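Local coordinates for Lactamase_B domain-containing protein (Bacillus lehensis G1, PDB 7EV5), which probably acts as a zinc-dependent hydrolase of the metallo-beta-lactamase fold, a dual-activity B3 metallo-beta-lactamase that also resembles glyoxalase II in structure, at residues A[48-53]-A[72-77]; A[52-57]-A[133-138]. All blocks are in the same frame, centred on the assembly; numbering follows the deposited sequence.

Contact 1: residues A[48-53]-A[72-77]; sequences LAILLT and IPVYLH
Ile50 and Val74 sit side by side on neighbouring parallel strands, the pairing being fixed by three backbone bonds: Ile50 N to Pro73 O (2.8 Å, 176° at the hydrogen), Tyr75 N to Ile50 O (2.8 Å) and the more bent Leu52 N to Tyr75 O (3.0 Å, 152°). The two short strand segments run in the same direction with a twist of 29°. With helix 63-70 as the connection, this is a beta-alpha-beta unit of the metallo-beta-lactamase fold, and the side chains of Ile50, Leu52 and Val74 all touch that helix. Ile50 can be followed outward. Its CB comes within 3.8 Å of Pro73 O; CG1, anti to the carbonyl carbon, meets Ile72 CD1 at 3.8 Å; and CD1 ends against Val74 CG2 at 3.9 Å. On the other face Leu51 CD2 nestles against CG and CD2 of Tyr75, 3.5 Å from each, as the two side chains run the same way; the Tyr75 ring also stacks with His108. Past the last strand bond, a water accepts from His77 N and lies 2.9 Å from Leu52 O. Chemically, the Ile50/Val74 face is aliphatic and the Leu51 face holds the Tyr75 ring, while Ala49 N is buried without a partner.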
# COMPACT_ATOMS: atom_id res chain seq x y z
N LEU A 48 14.34 -5.53 0.79
CA LEU A 48 15.06 -4.62 -0.09
C LEU A 48 14.52 -3.20 -0.07
O LEU A 48 15.27 -2.27 -0.36
CB LEU A 48 15.02 -5.12 -1.54
CG LEU A 48 15.55 -6.53 -1.78
CD1 LEU A 48 15.32 -6.95 -3.23
CD2 LEU A 48 17.03 -6.61 -1.42
N ALA A 49 13.24 -3.01 0.27
CA ALA A 49 12.61 -1.70 0.20
C ALA A 49 11.26 -1.77 0.90
O ALA A 49 10.68 -2.85 1.05
CB ALA A 49 12.41 -1.26 -1.25
N ILE A 50 10.79 -0.61 1.33
CA ILE A 50 9.41 -0.39 1.76
C ILE A 50 8.73 0.43 0.68
O ILE A 50 9.18 1.54 0.35
CB ILE A 50 9.35 0.36 3.10
CG1 ILE A 50 9.99 -0.47 4.20
CG2 ILE A 50 7.90 0.73 3.44
CD1 ILE A 50 10.34 0.33 5.42
N LEU A 51 7.64 -0.10 0.12
CA LEU A 51 6.83 0.61 -0.87
C LEU A 51 5.51 0.98 -0.20
O LEU A 51 4.81 0.11 0.32
CB LEU A 51 6.58 -0.28 -2.09
CG LEU A 51 7.78 -0.77 -2.89
CD1 LEU A 51 7.33 -1.41 -4.20
CD2 LEU A 51 8.80 0.34 -3.14
N LEU A 52 5.19 2.26 -0.20
CA LEU A 52 3.97 2.73 0.43
C LEU A 52 2.93 3.02 -0.64
O LEU A 52 3.18 3.79 -1.57
CB LEU A 52 4.23 3.99 1.25
CG LEU A 52 5.15 3.82 2.45
CD1 LEU A 52 5.34 5.16 3.12
CD2 LEU A 52 4.62 2.77 3.44
N THR A 53 1.75 2.41 -0.49
CA THR A 53 0.65 2.79 -1.37
C THR A 53 0.21 4.22 -1.09
O THR A 53 -0.19 4.95 -2.02
CB THR A 53 -0.54 1.83 -1.23
OG1 THR A 53 -1.11 1.93 0.08
CG2 THR A 53 -0.12 0.40 -1.52
N ILE A 72 16.78 -0.02 4.79
CA ILE A 72 16.17 -0.09 3.46
C ILE A 72 15.46 1.21 3.11
O ILE A 72 15.01 1.95 4.01
CB ILE A 72 15.23 -1.30 3.35
CG1 ILE A 72 14.21 -1.29 4.48
CG2 ILE A 72 16.05 -2.58 3.34
CD1 ILE A 72 13.21 -2.39 4.35
N PRO A 73 15.33 1.51 1.83
CA PRO A 73 14.67 2.75 1.41
C PRO A 73 13.15 2.66 1.54
O PRO A 73 12.56 1.58 1.52
CB PRO A 73 15.05 2.84 -0.08
CG PRO A 73 15.30 1.43 -0.49
CD PRO A 73 15.96 0.80 0.70
N VAL A 74 12.54 3.84 1.65
CA VAL A 74 11.10 4.03 1.70
C VAL A 74 10.68 4.80 0.45
O VAL A 74 11.20 5.89 0.18
CB VAL A 74 10.68 4.79 2.97
CG1 VAL A 74 9.17 5.12 2.94
CG2 VAL A 74 11.05 4.00 4.21
N TYR A 75 9.70 4.25 -0.28
CA TYR A 75 9.15 4.87 -1.48
C TYR A 75 7.74 5.40 -1.20
O TYR A 75 6.91 4.67 -0.63
CB TYR A 75 9.06 3.86 -2.63
CG TYR A 75 10.38 3.49 -3.27
CD1 TYR A 75 10.68 3.90 -4.56
CD2 TYR A 75 11.32 2.73 -2.58
CE1 TYR A 75 11.90 3.55 -5.15
CE2 TYR A 75 12.53 2.39 -3.16
CZ TYR A 75 12.80 2.80 -4.44
OH TYR A 75 14.01 2.43 -4.99
N LEU A 76 7.46 6.63 -1.64
CA LEU A 76 6.16 7.26 -1.42
C LEU A 76 5.94 8.30 -2.51
O LEU A 76 6.90 8.94 -2.97
CB LEU A 76 6.14 7.95 -0.04
CG LEU A 76 4.90 8.76 0.33
CD1 LEU A 76 3.66 7.89 0.46
CD2 LEU A 76 5.15 9.48 1.66
N HIS A 77 4.69 8.49 -2.91
CA HIS A 77 4.38 9.52 -3.90
C HIS A 77 4.61 10.92 -3.33
O HIS A 77 4.26 11.22 -2.19
CB HIS A 77 2.93 9.40 -4.37
CG HIS A 77 2.67 10.14 -5.64
ND1 HIS A 77 2.46 11.50 -5.68
CD2 HIS A 77 2.67 9.72 -6.93
CE1 HIS A 77 2.29 11.89 -6.94
NE2 HIS A 77 2.43 10.83 -7.72
O HOH W 1 2.59 6.50 -2.50

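Contact 2: residues A[52-57]-A[133-138]. With ZN (zinc ion), chain B.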
# COMPACT_ATOMS: atom_id res chain seq x y z
N LEU A 52 5.19 2.26 -0.20
CA LEU A 52 3.97 2.73 0.43
C LEU A 52 2.93 3.02 -0.64
O LEU A 52 3.18 3.79 -1.57
CB LEU A 52 4.23 3.99 1.25
CG LEU A 52 5.15 3.82 2.45
CD1 LEU A 52 5.34 5.16 3.12
CD2 LEU A 52 4.62 2.77 3.44
N THR A 53 1.75 2.41 -0.49
CA THR A 53 0.65 2.79 -1.37
C THR A 53 0.21 4.22 -1.09
O THR A 53 -0.19 4.95 -2.02
CB THR A 53 -0.54 1.83 -1.23
OG1 THR A 53 -1.11 1.93 0.08
CG2 THR A 53 -0.12 0.40 -1.52
N HIS A 54 0.26 4.63 0.17
CA HIS A 54 -0.09 5.97 0.61
C HIS A 54 0.38 6.12 2.05
O HIS A 54 0.84 5.15 2.68
CB HIS A 54 -1.58 6.32 0.40
CG HIS A 54 -2.56 5.54 1.24
ND1 HIS A 54 -2.65 4.17 1.23
CD2 HIS A 54 -3.57 5.97 2.03
CE1 HIS A 54 -3.66 3.79 2.01
NE2 HIS A 54 -4.22 4.86 2.52
N ALA A 55 0.24 7.33 2.59
CA ALA A 55 0.86 7.68 3.86
C ALA A 55 -0.14 7.93 4.97
O ALA A 55 0.19 8.60 5.96
CB ALA A 55 1.83 8.86 3.70
N HIS A 56 -1.35 7.40 4.86
CA HIS A 56 -2.23 7.41 6.02
C HIS A 56 -1.56 6.67 7.18
O HIS A 56 -0.81 5.71 6.98
CB HIS A 56 -3.57 6.74 5.70
CG HIS A 56 -4.53 7.64 5.00
ND1 HIS A 56 -5.52 7.16 4.17
CD2 HIS A 56 -4.67 8.99 5.02
CE1 HIS A 56 -6.23 8.17 3.71
NE2 HIS A 56 -5.74 9.29 4.20
N PHE A 57 -1.87 7.14 8.39
CA PHE A 57 -1.19 6.64 9.59
C PHE A 57 -1.25 5.12 9.71
O PHE A 57 -0.30 4.49 10.22
CB PHE A 57 -1.80 7.30 10.84
CG PHE A 57 -3.17 6.77 11.19
CD1 PHE A 57 -3.34 5.75 12.13
CD2 PHE A 57 -4.30 7.29 10.56
CE1 PHE A 57 -4.60 5.27 12.43
CE2 PHE A 57 -5.57 6.82 10.86
CZ PHE A 57 -5.72 5.80 11.79
N PRO A 133 -4.38 11.71 -2.21
CA PRO A 133 -3.84 12.29 -3.44
C PRO A 133 -2.57 11.63 -3.93
O PRO A 133 -2.26 11.73 -5.13
CB PRO A 133 -3.58 13.76 -3.07
CG PRO A 133 -3.43 13.74 -1.57
CD PRO A 133 -4.37 12.67 -1.09
N GLY A 134 -1.82 10.97 -3.06
CA GLY A 134 -0.60 10.29 -3.46
C GLY A 134 -0.75 8.79 -3.47
O GLY A 134 0.24 8.06 -3.43
N SER A 135 -1.99 8.30 -3.53
CA SER A 135 -2.22 6.87 -3.61
C SER A 135 -1.67 6.32 -4.92
O SER A 135 -1.99 6.81 -6.01
CB SER A 135 -3.71 6.59 -3.57
OG SER A 135 -4.22 6.50 -2.25
N VAL A 136 -0.87 5.26 -4.80
CA VAL A 136 -0.36 4.55 -5.96
C VAL A 136 -0.63 3.07 -5.78
O VAL A 136 -0.84 2.56 -4.67
CB VAL A 136 1.14 4.79 -6.24
CG1 VAL A 136 1.42 6.27 -6.48
CG2 VAL A 136 1.99 4.24 -5.12
N SER A 137 -0.70 2.38 -6.92
CA SER A 137 -0.89 0.93 -6.96
C SER A 137 0.28 0.29 -7.69
O SER A 137 0.69 0.75 -8.77
CB SER A 137 -2.20 0.59 -7.67
OG SER A 137 -3.29 1.15 -6.96
N TYR A 138 0.81 -0.78 -7.11
CA TYR A 138 1.99 -1.45 -7.64
C TYR A 138 1.56 -2.80 -8.21
O TYR A 138 1.13 -3.68 -7.47
CB TYR A 138 3.01 -1.69 -6.52
CG TYR A 138 3.46 -0.45 -5.77
CD1 TYR A 138 4.53 0.31 -6.22
CD2 TYR A 138 2.84 -0.05 -4.58
CE1 TYR A 138 4.98 1.42 -5.53
CE2 TYR A 138 3.28 1.06 -3.87
CZ TYR A 138 4.35 1.79 -4.37
OH TYR A 138 4.81 2.89 -3.69
ZN ZN B . -5.91 5.15 3.67
O HOH W 1 2.59 6.50 -2.50
O HOH W 2 -6.09 4.18 5.33
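Tyr138 OH donates to Leu52 O from above the carbonyl plane, 58° out of it and so away from the lone pairs, at 2.8 Å. This bond spans the two halves of the metallo-beta-lactamase alphabeta/betaalpha sandwich: it ties the loop after strand 46-51, which carries the zinc-binding His54 and His56, to strand 136-140 of the other sheet. The edge of the tyrosine ring lies against Leu52 C and Thr53 N. Val136 N donates to Thr53 O, the next carbonyl, in that carbonyl's plane (2.9 Å, 161°); Ser135 CA adds a CA-H...O contact to the same oxygen. A water lies within bonding distance of Leu52 O and Gly134 O, with more acceptors around it than protons to give. Thr53 OG1, between the backbone N and the carbonyl carbon (chi1 65°), accepts the N-H of His54 ND1 at 3.0 Å, nearly in the imidazole plane, and is also bonded to Asp28. Thr53 is thus a second-shell residue that fixes the rotation of the His54 ring, and Ser135 OG, bonded to Ser132, touches His54 CB. His131, Asp150 and a water are the other members of this zinc site, where His54 NE2 and His56 ND1 each bind the metal at 2.1 Å.

How the contacts relate
Both contacts are buried, and both start from the same piece of chain, with Leu52 and Thr53 common to the two. Contact 1 joins neighbours within one sheet; contact 2 crosses to the other sheet, where the chain has left its strand. They bury 510 and 250 Å² respectively. The chemistry changes with place: contact 1 is apolar side chains plus regular strand bonds, whereas contact 2 has a tyrosine hydroxyl bond and holds the zinc ligand His54, with His56 in the same segment burying no surface there. The interfaces also meet directly: Leu51 CB packs on Tyr138 CZ at 3.8 Å, and Leu76 CD1 on Ala55 CB at 3.9 Å. One water is shared by both.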